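Local coordinates for protein transcriptional regulator, LysR family (Vibrio cholerae, PDB 3SZP) that probably binds DNA as a LysR-family transcription factor and activates virulence genes, at residues 83-95 with 272-284. Sequence-based numbering, arbitrary orientation.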
loop_
_atom_site.group_PDB
_atom_site.type_symbol
_atom_site.label_atom_id
_atom_site.label_comp_id
_atom_site.label_asym_id
_atom_site.label_seq_id
_atom_site.Cartn_x
_atom_site.Cartn_y
_atom_site.Cartn_z
ATOM N N THR A 83 -38.385 14.992 3.056
ATOM C CA THR A 83 -38.061 15.732 1.840
ATOM C C THR A 83 -38.563 15.015 0.589
ATOM O O THR A 83 -38.473 15.546 -0.520
ATOM C CB THR A 83 -36.548 15.987 1.712
ATOM O OG1 THR A 83 -35.902 14.811 1.211
ATOM C CG2 THR A 83 -35.958 16.361 3.059
ATOM N N ASP A 84 -39.078 13.803 0.771
ATOM C CA ASP A 84 -39.690 13.062 -0.323
ATOM C C ASP A 84 -41.120 13.551 -0.530
ATOM O O ASP A 84 -41.731 13.307 -1.570
ATOM C CB ASP A 84 -39.670 11.554 -0.044
ATOM C CG ASP A 84 -38.339 10.907 -0.407
ATOM O OD1 ASP A 84 -37.326 11.633 -0.510
ATOM O OD2 ASP A 84 -38.301 9.672 -0.590
ATOM N N GLU A 85 -41.641 14.258 0.468
ATOM C CA GLU A 85 -43.005 14.765 0.426
ATOM C C GLU A 85 -43.127 16.010 -0.450
ATOM O O GLU A 85 -42.291 16.912 -0.392
ATOM C CB GLU A 85 -43.498 15.061 1.837
ATOM C CG GLU A 85 -44.940 15.511 1.902
ATOM C CD GLU A 85 -45.428 15.642 3.326
ATOM O OE1 GLU A 85 -44.605 15.435 4.248
ATOM O OE2 GLU A 85 -46.627 15.946 3.521
ATOM N N CYS A 86 -44.190 16.059 -1.244
ATOM C CA CYS A 86 -44.363 17.101 -2.253
ATOM C C CYS A 86 -44.743 18.468 -1.670
ATOM O O CYS A 86 -45.757 18.594 -0.980
ATOM C CB CYS A 86 -45.414 16.650 -3.270
ATOM S SG CYS A 86 -45.767 17.854 -4.536
ATOM N N ARG A 87 -43.925 19.482 -1.953
ATOM C CA ARG A 87 -44.213 20.857 -1.545
ATOM C C ARG A 87 -44.560 21.712 -2.760
ATOM O O ARG A 87 -44.369 22.930 -2.757
ATOM C CB ARG A 87 -43.021 21.479 -0.813
ATOM C CG ARG A 87 -42.655 20.799 0.506
ATOM C CD ARG A 87 -43.888 20.606 1.391
ATOM N NE ARG A 87 -43.604 19.890 2.639
ATOM C CZ ARG A 87 -42.925 18.747 2.721
ATOM N NH1 ARG A 87 -42.439 18.172 1.628
ATOM N NH2 ARG A 87 -42.730 18.175 3.903
ATOM N N GLY A 88 -45.066 21.065 -3.803
ATOM C CA GLY A 88 -45.366 21.753 -5.044
ATOM C C GLY A 88 -44.107 21.987 -5.860
ATOM O O GLY A 88 -43.194 21.163 -5.858
ATOM N N ALA A 89 -44.058 23.130 -6.541
ATOM C CA ALA A 89 -42.980 23.451 -7.481
ATOM C C ALA A 89 -41.702 23.928 -6.792
ATOM O O ALA A 89 -41.174 24.995 -7.117
ATOM C CB ALA A 89 -43.452 24.476 -8.503
ATOM N N SER A 90 -41.204 23.132 -5.849
ATOM C CA SER A 90 -40.029 23.511 -5.086
ATOM C C SER A 90 -39.379 22.255 -4.541
ATOM O O SER A 90 -39.997 21.191 -4.504
ATOM C CB SER A 90 -40.399 24.459 -3.943
ATOM O OG SER A 90 -41.176 23.804 -2.961
ATOM N N GLY A 91 -38.127 22.390 -4.119
ATOM C CA GLY A 91 -37.334 21.260 -3.679
ATOM C C GLY A 91 -36.167 20.964 -4.610
ATOM O O GLY A 91 -36.008 21.575 -5.672
ATOM N N ARG A 92 -35.341 20.011 -4.202
ATOM C CA ARG A 92 -34.184 19.623 -4.985
ATOM C C ARG A 92 -34.498 18.371 -5.783
ATOM O O ARG A 92 -35.211 17.491 -5.319
ATOM C CB ARG A 92 -32.993 19.362 -4.066
ATOM C CG ARG A 92 -31.681 19.120 -4.794
ATOM C CD ARG A 92 -30.781 18.192 -3.982
ATOM N NE ARG A 92 -31.410 16.888 -3.780
ATOM C CZ ARG A 92 -30.954 15.956 -2.951
ATOM N NH1 ARG A 92 -29.854 16.174 -2.235
ATOM N NH2 ARG A 92 -31.601 14.801 -2.835
ATOM N N ILE A 93 -33.978 18.295 -6.996
ATOM C CA ILE A 93 -34.083 17.065 -7.755
ATOM C C ILE A 93 -32.689 16.565 -8.141
ATOM O O ILE A 93 -31.780 17.345 -8.437
ATOM C CB ILE A 93 -35.014 17.207 -8.980
ATOM C CG1 ILE A 93 -34.354 17.992 -10.104
ATOM C CG2 ILE A 93 -36.330 17.877 -8.590
ATOM C CD1 ILE A 93 -35.321 18.307 -11.244
ATOM N N ARG A 94 -32.520 15.254 -8.112
ATOM C CA ARG A 94 -31.212 14.660 -8.330
ATOM C C ARG A 94 -31.190 13.928 -9.668
ATOM O O ARG A 94 -32.007 13.035 -9.923
ATOM C CB ARG A 94 -30.897 13.714 -7.181
ATOM C CG ARG A 94 -29.436 13.412 -7.003
ATOM C CD ARG A 94 -29.195 12.727 -5.649
ATOM N NE ARG A 94 -27.780 12.459 -5.439
ATOM C CZ ARG A 94 -27.225 11.261 -5.564
ATOM N NH1 ARG A 94 -27.977 10.219 -5.900
ATOM N NH2 ARG A 94 -25.921 11.103 -5.343
ATOM N N ILE A 95 -30.254 14.326 -10.523
ATOM C CA ILE A 95 -30.173 13.828 -11.882
ATOM C C ILE A 95 -28.798 13.227 -12.164
ATOM O O ILE A 95 -27.775 13.804 -11.771
ATOM C CB ILE A 95 -30.405 14.977 -12.867
ATOM C CG1 ILE A 95 -31.756 15.627 -12.593
ATOM C CG2 ILE A 95 -30.312 14.485 -14.306
ATOM C CD1 ILE A 95 -31.996 16.871 -13.400
ATOM N N ASP A 272 -46.884 8.422 -11.027
ATOM C CA ASP A 272 -47.847 8.275 -9.934
ATOM C C ASP A 272 -47.178 8.299 -8.561
ATOM O O ASP A 272 -47.828 8.559 -7.547
ATOM C CB ASP A 272 -48.674 6.990 -10.082
ATOM C CG ASP A 272 -49.709 7.082 -11.190
ATOM O OD1 ASP A 272 -49.957 8.204 -11.690
ATOM O OD2 ASP A 272 -50.283 6.031 -11.553
ATOM N N HIS A 273 -45.878 8.023 -8.536
ATOM C CA HIS A 273 -45.126 7.953 -7.289
ATOM C C HIS A 273 -44.152 9.110 -7.233
ATOM O O HIS A 273 -43.147 9.067 -6.525
ATOM C CB HIS A 273 -44.363 6.635 -7.225
ATOM C CG HIS A 273 -45.098 5.496 -7.855
ATOM N ND1 HIS A 273 -44.912 5.127 -9.171
ATOM C CD2 HIS A 273 -46.044 4.662 -7.359
ATOM C CE1 HIS A 273 -45.701 4.105 -9.453
ATOM N NE2 HIS A 273 -46.397 3.803 -8.372
ATOM N N GLN A 274 -44.472 10.156 -7.980
ATOM C CA GLN A 274 -43.517 11.215 -8.248
ATOM C C GLN A 274 -44.040 12.534 -7.689
ATOM O O GLN A 274 -45.195 12.907 -7.927
ATOM C CB GLN A 274 -43.292 11.304 -9.759
ATOM C CG GLN A 274 -41.907 11.737 -10.184
ATOM C CD GLN A 274 -40.813 10.768 -9.768
ATOM O OE1 GLN A 274 -40.288 10.851 -8.660
ATOM N NE2 GLN A 274 -40.442 9.866 -10.671
ATOM N N PRO A 275 -43.199 13.238 -6.915
ATOM C CA PRO A 275 -43.622 14.547 -6.408
ATOM C C PRO A 275 -43.799 15.529 -7.561
ATOM O O PRO A 275 -43.375 15.228 -8.680
ATOM C CB PRO A 275 -42.447 14.971 -5.517
ATOM C CG PRO A 275 -41.281 14.210 -6.027
ATOM C CD PRO A 275 -41.832 12.892 -6.487
ATOM N N GLU A 276 -44.396 16.684 -7.288
ATOM C CA GLU A 276 -44.665 17.671 -8.328
ATOM C C GLU A 276 -43.384 18.189 -8.985
ATOM O O GLU A 276 -43.327 18.361 -10.202
ATOM C CB GLU A 276 -45.496 18.834 -7.765
ATOM C CG GLU A 276 -46.025 19.791 -8.824
ATOM C CD GLU A 276 -46.935 20.880 -8.251
ATOM O OE1 GLU A 276 -47.754 20.585 -7.342
ATOM O OE2 GLU A 276 -46.832 22.041 -8.716
ATOM N N LYS A 277 -42.362 18.432 -8.171
ATOM C CA LYS A 277 -41.104 18.992 -8.655
ATOM C C LYS A 277 -40.496 18.112 -9.742
ATOM O O LYS A 277 -39.967 18.616 -10.732
ATOM C CB LYS A 277 -40.108 19.193 -7.507
ATOM C CG LYS A 277 -39.626 17.902 -6.864
ATOM C CD LYS A 277 -38.759 18.152 -5.631
ATOM C CE LYS A 277 -38.299 16.833 -5.026
ATOM N NZ LYS A 277 -37.763 16.970 -3.642
ATOM N N VAL A 278 -40.590 16.795 -9.566
ATOM C CA VAL A 278 -40.054 15.866 -10.559
ATOM C C VAL A 278 -40.990 15.750 -11.771
ATOM O O VAL A 278 -40.528 15.700 -12.912
ATOM C CB VAL A 278 -39.775 14.483 -9.939
ATOM C CG1 VAL A 278 -39.111 13.570 -10.946
ATOM C CG2 VAL A 278 -38.896 14.626 -8.681
ATOM N N ARG A 279 -42.297 15.726 -11.522
ATOM C CA ARG A 279 -43.281 15.701 -12.607
ATOM C C ARG A 279 -43.117 16.888 -13.555
ATOM O O ARG A 279 -43.123 16.720 -14.763
ATOM C CB ARG A 279 -44.717 15.671 -12.065
ATOM C CG ARG A 279 -45.140 14.338 -11.462
ATOM C CD ARG A 279 -46.668 14.249 -11.296
ATOM N NE ARG A 279 -47.222 15.424 -10.622
ATOM C CZ ARG A 279 -47.578 15.456 -9.341
ATOM N NH1 ARG A 279 -47.455 14.369 -8.588
ATOM N NH2 ARG A 279 -48.072 16.570 -8.813
ATOM N N LEU A 280 -42.993 18.086 -12.998
ATOM C CA LEU A 280 -42.744 19.283 -13.790
ATOM C C LEU A 280 -41.482 19.130 -14.650
ATOM O O LEU A 280 -41.464 19.464 -15.840
ATOM C CB LEU A 280 -42.605 20.495 -12.869
ATOM C CG LEU A 280 -43.879 20.971 -12.168
ATOM C CD1 LEU A 280 -43.591 22.067 -11.140
ATOM C CD2 LEU A 280 -44.904 21.441 -13.183
ATOM N N PHE A 281 -40.419 18.623 -14.044
ATOM C CA PHE A 281 -39.190 18.408 -14.783
ATOM C C PHE A 281 -39.411 17.431 -15.933
ATOM O O PHE A 281 -39.102 17.719 -17.086
ATOM C CB PHE A 281 -38.075 17.906 -13.861
ATOM C CG PHE A 281 -36.770 17.694 -14.568
ATOM C CD1 PHE A 281 -35.950 18.773 -14.878
ATOM C CD2 PHE A 281 -36.370 16.417 -14.945
ATOM C CE1 PHE A 281 -34.739 18.576 -15.546
ATOM C CE2 PHE A 281 -35.157 16.213 -15.607
ATOM C CZ PHE A 281 -34.350 17.292 -15.906
ATOM N N ILE A 282 -39.951 16.269 -15.614
ATOM C CA ILE A 282 -40.216 15.258 -16.624
ATOM C C ILE A 282 -41.046 15.820 -17.788
ATOM O O ILE A 282 -40.689 15.635 -18.958
ATOM C CB ILE A 282 -40.933 14.052 -15.998
ATOM C CG1 ILE A 282 -39.998 13.327 -15.028
ATOM C CG2 ILE A 282 -41.441 13.094 -17.080
ATOM C CD1 ILE A 282 -40.699 12.219 -14.243
ATOM N N ASP A 283 -42.146 16.501 -17.470
ATOM C CA ASP A 283 -42.996 17.106 -18.494
ATOM C C ASP A 283 -42.245 18.178 -19.276
ATOM O O ASP A 283 -42.484 18.383 -20.468
ATOM C CB ASP A 283 -44.245 17.731 -17.868
ATOM C CG ASP A 283 -45.306 16.698 -17.514
ATOM O OD1 ASP A 283 -45.146 15.516 -17.900
ATOM O OD2 ASP A 283 -46.320 17.077 -16.871
ATOM N N PHE A 284 -41.348 18.879 -18.601
ATOM C CA PHE A 284 -40.571 19.905 -19.266
ATOM C C PHE A 284 -39.660 19.282 -20.327
ATOM O O PHE A 284 -39.638 19.724 -21.475
ATOM C CB PHE A 284 -39.746 20.691 -18.260
ATOM C CG PHE A 284 -39.096 21.923 -18.838
ATOM C CD1 PHE A 284 -39.803 23.117 -18.927
ATOM C CD2 PHE A 284 -37.787 21.892 -19.285
ATOM C CE1 PHE A 284 -39.205 24.258 -19.446
ATOM C CE2 PHE A 284 -37.191 23.030 -19.808
ATOM C CZ PHE A 284 -37.909 24.212 -19.894
HETATM O O HOH W 1 -40.224 17.703 -1.502
HETATM O O HOH W 2 -42.617 18.835 -5.092
#
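With chi1 at 178°, Cys86 swings SG opposite its own backbone N and onto the first turn of helix 276-284, while Lys277, whose chi1 of 66° sets CG between N and the carbonyl carbon, runs fully extended past Ile93 in the opposite sense. The thiol sulfur thus becomes an acceptor at the helix start: Glu276 N donates to Cys86 SG over 3.3 Å in a nearly straight bond, just after Pro275 at the N-cap, and Gly88 N gives SG a second bond from within its own loop. A water then joins the next helical N-H to that loop, accepting from Lys277 N and donating to Gly88 O. The aliphatic part of Lys277 lies against Ser90 O and Ile93 CG2, and its ammonium ends in a weak hydrogen bond from NZ to Arg92 O, 3.1 Å long; another water accepts a weak bond from Lys277 NZ and lies within donating distance of Thr83 O and Glu85 O, with more acceptors around it than protons.

This is the entrance to the periplasmic-binding-protein-like regulatory domain of a LysR-type regulator, where the chain leaving the long helix 59-83 turns into the first strand of the domain and meets its last helix; the axes of strand 91-95 and helix 276-284 cross at -53°. Farther along, the strand offers isoleucines to that helix. Ile93 CD1 sits 3.7 Å from Phe281 CG, and Ile95 CD1 meets the far end of the same ring, 3.5 Å from Phe281 CZ, both obliquely. Phe113 packs edge-to-face with Phe281. On the loop side, Ala89 CB touches Leu280 CD1 at 3.6 Å, and Ser90 OG makes a weak hydrogen bond with Asn44 of the second subunit.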